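Local coordinates for protein anthranilate-CoA ligase (Stigmatella aurantiaca, PDB 4WV3) that belongs to the ANL superfamily of AMP-binding enzymes, with an AMP-binding domain followed by a smaller C-terminal domain, at residues 258-270 and 286-298. Numbering follows the deposited sequence.
Sequences FKPTIFYNAPTGY and SLRLCVSASEALP. With 3UK (5'-O-[(S)-[(2-aminobenzoyl)oxy](hydroxy)phosphoryl]adenosine), chain C.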
loop_
_atom_site.group_PDB
_atom_site.type_symbol
_atom_site.label_atom_id
_atom_site.label_comp_id
_atom_site.label_asym_id
_atom_site.label_seq_id
_atom_site.Cartn_x
_atom_site.Cartn_y
_atom_site.Cartn_z
ATOM N N PHE A 258 18.389 -10.685 -7.027
ATOM C CA PHE A 258 18.896 -9.565 -6.237
ATOM C C PHE A 258 19.061 -9.892 -4.757
ATOM O O PHE A 258 19.669 -9.124 -4.011
ATOM C CB PHE A 258 18.009 -8.334 -6.423
ATOM C CG PHE A 258 17.998 -7.809 -7.829
ATOM C CD1 PHE A 258 19.016 -6.986 -8.281
ATOM C CD2 PHE A 258 16.975 -8.142 -8.700
ATOM C CE1 PHE A 258 19.011 -6.501 -9.574
ATOM C CE2 PHE A 258 16.964 -7.660 -9.996
ATOM C CZ PHE A 258 17.983 -6.839 -10.433
ATOM N N LYS A 259 18.516 -11.033 -4.343
ATOM C CA LYS A 259 18.686 -11.539 -2.980
ATOM C C LYS A 259 18.332 -10.542 -1.874
ATOM O O LYS A 259 19.198 -10.163 -1.085
ATOM C CB LYS A 259 20.121 -12.037 -2.782
ATOM C CG LYS A 259 20.494 -13.227 -3.650
ATOM C CD LYS A 259 21.996 -13.465 -3.646
ATOM C CE LYS A 259 22.350 -14.775 -4.330
ATOM N NZ LYS A 259 21.729 -14.886 -5.679
ATOM N N PRO A 260 17.060 -10.116 -1.805
ATOM C CA PRO A 260 16.664 -9.226 -0.710
ATOM C C PRO A 260 16.439 -10.019 0.572
ATOM O O PRO A 260 16.254 -11.234 0.512
ATOM C CB PRO A 260 15.341 -8.645 -1.206
ATOM C CG PRO A 260 14.767 -9.723 -2.050
ATOM C CD PRO A 260 15.937 -10.395 -2.719
ATOM N N THR A 261 16.459 -9.341 1.715
ATOM C CA THR A 261 16.257 -10.009 2.995
ATOM C C THR A 261 14.845 -9.778 3.525
ATOM O O THR A 261 14.361 -10.524 4.376
ATOM C CB THR A 261 17.280 -9.540 4.045
ATOM O OG1 THR A 261 17.189 -8.120 4.205
ATOM C CG2 THR A 261 18.690 -9.905 3.607
ATOM N N ILE A 262 14.193 -8.740 3.011
ATOM C CA ILE A 262 12.833 -8.402 3.414
ATOM C C ILE A 262 11.927 -8.344 2.188
ATOM O O ILE A 262 12.276 -7.732 1.178
ATOM C CB ILE A 262 12.782 -7.041 4.138
ATOM C CG1 ILE A 262 13.847 -6.972 5.238
ATOM C CG2 ILE A 262 11.395 -6.793 4.714
ATOM C CD1 ILE A 262 13.647 -7.976 6.353
ATOM N N PHE A 263 10.765 -8.982 2.277
ATOM C CA PHE A 263 9.834 -9.021 1.155
ATOM C C PHE A 263 8.444 -8.527 1.548
ATOM O O PHE A 263 7.834 -9.041 2.484
ATOM C CB PHE A 263 9.752 -10.436 0.577
ATOM C CG PHE A 263 8.823 -10.559 -0.599
ATOM C CD1 PHE A 263 9.016 -9.789 -1.734
ATOM C CD2 PHE A 263 7.767 -11.456 -0.574
ATOM C CE1 PHE A 263 8.165 -9.903 -2.818
ATOM C CE2 PHE A 263 6.916 -11.576 -1.657
ATOM C CZ PHE A 263 7.115 -10.798 -2.780
ATOM N N TYR A 264 7.951 -7.525 0.825
ATOM C CA TYR A 264 6.620 -6.980 1.071
ATOM C C TYR A 264 5.658 -7.416 -0.029
ATOM O O TYR A 264 6.020 -7.443 -1.207
ATOM C CB TYR A 264 6.652 -5.451 1.118
ATOM C CG TYR A 264 7.605 -4.848 2.126
ATOM C CD1 TYR A 264 8.969 -4.775 1.867
ATOM C CD2 TYR A 264 7.136 -4.319 3.321
ATOM C CE1 TYR A 264 9.839 -4.216 2.781
ATOM C CE2 TYR A 264 8.000 -3.757 4.241
ATOM C CZ TYR A 264 9.350 -3.708 3.966
ATOM O OH TYR A 264 10.214 -3.146 4.878
ATOM N N ASN A 265 4.430 -7.743 0.359
ATOM C CA ASN A 265 3.399 -8.125 -0.599
ATOM C C ASN A 265 2.015 -8.089 0.041
ATOM O O ASN A 265 1.881 -7.834 1.237
ATOM C CB ASN A 265 3.683 -9.520 -1.168
ATOM C CG ASN A 265 3.047 -9.736 -2.530
ATOM O OD1 ASN A 265 2.114 -9.029 -2.911
ATOM N ND2 ASN A 265 3.546 -10.720 -3.268
ATOM N N ALA A 266 0.990 -8.333 -0.767
ATOM C CA ALA A 266 -0.379 -8.427 -0.282
ATOM C C ALA A 266 -0.784 -9.897 -0.265
ATOM O O ALA A 266 -0.195 -10.701 -0.986
ATOM C CB ALA A 266 -1.311 -7.622 -1.180
ATOM N N PRO A 267 -1.778 -10.256 0.568
ATOM C CA PRO A 267 -2.279 -11.634 0.636
ATOM C C PRO A 267 -2.636 -12.213 -0.731
ATOM O O PRO A 267 -2.442 -13.408 -0.956
ATOM C CB PRO A 267 -3.537 -11.497 1.493
ATOM C CG PRO A 267 -3.229 -10.366 2.399
ATOM C CD PRO A 267 -2.414 -9.398 1.584
ATOM N N THR A 268 -3.141 -11.375 -1.630
ATOM C CA THR A 268 -3.471 -11.818 -2.978
ATOM C C THR A 268 -2.207 -12.161 -3.768
ATOM O O THR A 268 -2.243 -12.977 -4.688
ATOM C CB THR A 268 -4.298 -10.761 -3.745
ATOM O OG1 THR A 268 -4.657 -11.275 -5.032
ATOM C CG2 THR A 268 -3.504 -9.474 -3.921
ATOM N N GLY A 269 -1.094 -11.538 -3.396
ATOM C CA GLY A 269 0.181 -11.800 -4.038
ATOM C C GLY A 269 0.832 -13.051 -3.487
ATOM O O GLY A 269 1.426 -13.833 -4.230
ATOM N N TYR A 270 0.722 -13.240 -2.174
ATOM C CA TYR A 270 1.243 -14.439 -1.529
ATOM C C TYR A 270 0.492 -15.680 -2.000
ATOM O O TYR A 270 1.081 -16.746 -2.171
ATOM C CB TYR A 270 1.155 -14.320 -0.006
ATOM C CG TYR A 270 2.187 -13.399 0.608
ATOM C CD1 TYR A 270 3.525 -13.768 0.672
ATOM C CD2 TYR A 270 1.821 -12.170 1.140
ATOM C CE1 TYR A 270 4.472 -12.934 1.236
ATOM C CE2 TYR A 270 2.761 -11.328 1.708
ATOM C CZ TYR A 270 4.085 -11.715 1.755
ATOM O OH TYR A 270 5.022 -10.879 2.319
ATOM N N SER A 286 17.543 -15.883 0.851
ATOM C CA SER A 286 18.031 -14.592 1.325
ATOM C C SER A 286 17.015 -13.923 2.250
ATOM O O SER A 286 17.374 -13.108 3.102
ATOM C CB SER A 286 18.371 -13.678 0.147
ATOM O OG SER A 286 17.241 -13.466 -0.679
ATOM N N LEU A 287 15.745 -14.282 2.080
ATOM C CA LEU A 287 14.668 -13.751 2.905
ATOM C C LEU A 287 14.826 -14.159 4.365
ATOM O O LEU A 287 15.037 -15.333 4.670
ATOM C CB LEU A 287 13.316 -14.237 2.376
ATOM C CG LEU A 287 12.441 -13.242 1.612
ATOM C CD1 LEU A 287 13.275 -12.360 0.699
ATOM C CD2 LEU A 287 11.384 -13.986 0.809
ATOM N N ARG A 288 14.733 -13.185 5.265
ATOM C CA ARG A 288 14.730 -13.474 6.693
ATOM C C ARG A 288 13.375 -13.106 7.283
ATOM O O ARG A 288 12.967 -13.639 8.313
ATOM C CB ARG A 288 15.858 -12.726 7.416
ATOM C CG ARG A 288 15.642 -11.226 7.564
ATOM C CD ARG A 288 16.805 -10.579 8.307
ATOM N NE ARG A 288 16.599 -9.152 8.538
ATOM C CZ ARG A 288 16.080 -8.642 9.651
ATOM N NH1 ARG A 288 15.712 -9.443 10.640
ATOM N NH2 ARG A 288 15.931 -7.330 9.776
ATOM N N LEU A 289 12.679 -12.196 6.608
ATOM C CA LEU A 289 11.352 -11.763 7.029
ATOM C C LEU A 289 10.499 -11.361 5.833
ATOM O O LEU A 289 11.012 -10.878 4.823
ATOM C CB LEU A 289 11.449 -10.587 8.001
ATOM C CG LEU A 289 11.690 -10.903 9.478
ATOM C CD1 LEU A 289 11.761 -9.620 10.290
ATOM C CD2 LEU A 289 10.599 -11.820 10.010
ATOM N N CYS A 290 9.194 -11.566 5.958
ATOM C CA CYS A 290 8.246 -11.112 4.950
ATOM C C CYS A 290 7.179 -10.246 5.604
ATOM O O CYS A 290 6.867 -10.414 6.782
ATOM C CB CYS A 290 7.602 -12.299 4.232
ATOM S SG CYS A 290 8.727 -13.213 3.150
ATOM N N VAL A 291 6.629 -9.310 4.836
ATOM C CA VAL A 291 5.614 -8.398 5.347
ATOM C C VAL A 291 4.368 -8.432 4.467
ATOM O O VAL A 291 4.468 -8.441 3.239
ATOM C CB VAL A 291 6.149 -6.951 5.423
ATOM C CG1 VAL A 291 5.097 -6.014 6.000
ATOM C CG2 VAL A 291 7.423 -6.896 6.251
ATOM N N SER A 292 3.199 -8.458 5.100
ATOM C CA SER A 292 1.930 -8.449 4.379
ATOM C C SER A 292 1.027 -7.324 4.870
ATOM O O SER A 292 0.975 -7.038 6.066
ATOM C CB SER A 292 1.214 -9.792 4.532
ATOM O OG SER A 292 -0.037 -9.782 3.870
ATOM N N ALA A 293 0.318 -6.689 3.941
ATOM C CA ALA A 293 -0.605 -5.611 4.286
ATOM C C ALA A 293 -1.484 -5.317 3.073
ATOM O O ALA A 293 -1.372 -5.983 2.046
ATOM C CB ALA A 293 0.144 -4.300 4.458
ATOM N N SER A 294 -2.334 -4.302 3.193
ATOM C CA SER A 294 -3.290 -3.967 2.148
ATOM C C SER A 294 -4.636 -4.543 2.551
ATOM O O SER A 294 -5.630 -3.827 2.664
ATOM C CB SER A 294 -2.845 -4.544 0.803
ATOM O OG SER A 294 -3.537 -3.928 -0.270
ATOM N N GLU A 295 -4.648 -5.851 2.779
ATOM C CA GLU A 295 -5.808 -6.538 3.344
ATOM C C GLU A 295 -5.353 -7.586 4.354
ATOM O O GLU A 295 -4.176 -7.949 4.388
ATOM C CB GLU A 295 -6.665 -7.186 2.250
ATOM C CG GLU A 295 -7.471 -6.198 1.414
ATOM C CD GLU A 295 -8.579 -6.867 0.622
ATOM O OE1 GLU A 295 -8.882 -8.046 0.898
ATOM O OE2 GLU A 295 -9.150 -6.214 -0.276
ATOM N N ALA A 296 -6.282 -8.068 5.172
ATOM C CA ALA A 296 -5.959 -9.034 6.219
ATOM C C ALA A 296 -5.384 -10.330 5.651
ATOM O O ALA A 296 -5.965 -10.934 4.750
ATOM C CB ALA A 296 -7.185 -9.324 7.072
ATOM N N LEU A 297 -4.236 -10.741 6.179
ATOM C CA LEU A 297 -3.597 -11.984 5.759
ATOM C C LEU A 297 -4.212 -13.180 6.477
ATOM O O LEU A 297 -4.102 -13.297 7.698
ATOM C CB LEU A 297 -2.092 -11.935 6.031
ATOM C CG LEU A 297 -1.314 -13.210 5.689
ATOM C CD1 LEU A 297 -1.187 -13.385 4.182
ATOM C CD2 LEU A 297 0.055 -13.210 6.352
ATOM N N PRO A 298 -4.864 -14.073 5.716
ATOM C CA PRO A 298 -5.489 -15.276 6.275
ATOM C C PRO A 298 -4.464 -16.165 6.971
ATOM O O PRO A 298 -3.316 -16.241 6.530
ATOM C CB PRO A 298 -6.043 -15.988 5.036
ATOM C CG PRO A 298 -6.193 -14.918 4.012
ATOM C CD PRO A 298 -5.054 -13.980 4.258
HETATM C C10 3UK C . -6.944 -1.954 4.810
HETATM C C15 3UK C . -5.745 -3.762 6.036
HETATM C C17 3UK C . -6.385 -5.645 7.306
HETATM C C21 3UK C . -7.617 -1.229 5.942
HETATM C C26 3UK C . -1.448 0.525 3.688
HETATM C C28 3UK C . 0.141 -0.784 4.948
HETATM O O01 3UK C . -3.309 -0.234 2.349
HETATM C C02 3UK C . -2.843 0.690 2.977
HETATM O O03 3UK C . -3.338 2.008 2.775
HETATM P P04 3UK C . -4.668 2.267 1.942
HETATM O O05 3UK C . -4.919 3.807 1.868
HETATM O O06 3UK C . -5.952 1.588 2.625
HETATM C C07 3UK C . -5.950 1.326 4.037
HETATM C C08 3UK C . -7.017 0.309 4.326
HETATM O O09 3UK C . -6.608 -0.984 3.826
HETATM N N11 3UK C . -5.764 -2.614 5.264
HETATM C C12 3UK C . -4.479 -2.226 5.004
HETATM N N13 3UK C . -3.636 -3.113 5.602
HETATM C C14 3UK C . -4.396 -4.074 6.249
HETATM N N16 3UK C . -6.712 -4.552 6.568
HETATM N N18 3UK C . -5.128 -5.995 7.543
HETATM C C19 3UK C . -4.114 -5.266 7.052
HETATM N N20 3UK C . -2.771 -5.649 7.311
HETATM O O22 3UK C . -9.022 -1.329 5.805
HETATM C C23 3UK C . -7.198 0.155 5.781
HETATM O O24 3UK C . -8.233 1.041 6.253
HETATM O O25 3UK C . -4.493 1.741 0.528
HETATM C C27 3UK C . -1.117 -0.653 4.310
HETATM C C29 3UK C . 1.069 0.311 4.947
HETATM C C30 3UK C . 0.738 1.492 4.328
HETATM C C31 3UK C . -0.519 1.623 3.687
HETATM N N32 3UK C . -0.873 2.879 3.025
#
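Tyr-264 and Val-291 pair side by side on one face of two parallel strands, 262-265 and 289-292, whose axes come within 4.6 Å at an angle of 18°. The touch is made by CD2 of the tyrosine ring, 3.5 Å from Val-291 CB, with the ring set obliquely to the valine. On the same face Ile-262 CD1 reaches Leu-289 CB at 3.8 Å and lies over one face of the Arg-288 guanidinium.

Backbone bonds fix the register: Phe-263 N donates to Leu-289 O, Val-291 N to Phe-263 O (2.7 Å) and Asn-265 N to Val-291 O. Thr-261 O accepts from both Arg-288 N and Leu-289 N, the former nearly straight at 174°. Val-291 O is also gripped twice: Tyr-270 OH donates to it at 2.7 Å from above the carbonyl plane. With CG anti to its carbonyl carbon (chi1 -75°), Tyr-270 brings its ring back from the following helix to the strand, and Asn-265 CB lies against one ring face.

Pro-267, the first residue of that helix, packs its CG 3.3 Å from Glu-295 O and its CB near Leu-297 CD1. Just beyond the second strand, Ala-293 to Ala-296 line the pocket of the bound 3UK, with Ala-293 CB 3.5 Å from ligand atom C28.

Farther out, Asp-210 forms a salt bridge with Arg-288. The pair belongs to a beta-alpha-beta unit through helix 267-274; strand 211-214 flanks 262-265, strand 313-318 flanks 289-292, and helix 191-204 packs on Tyr-264 and Val-291.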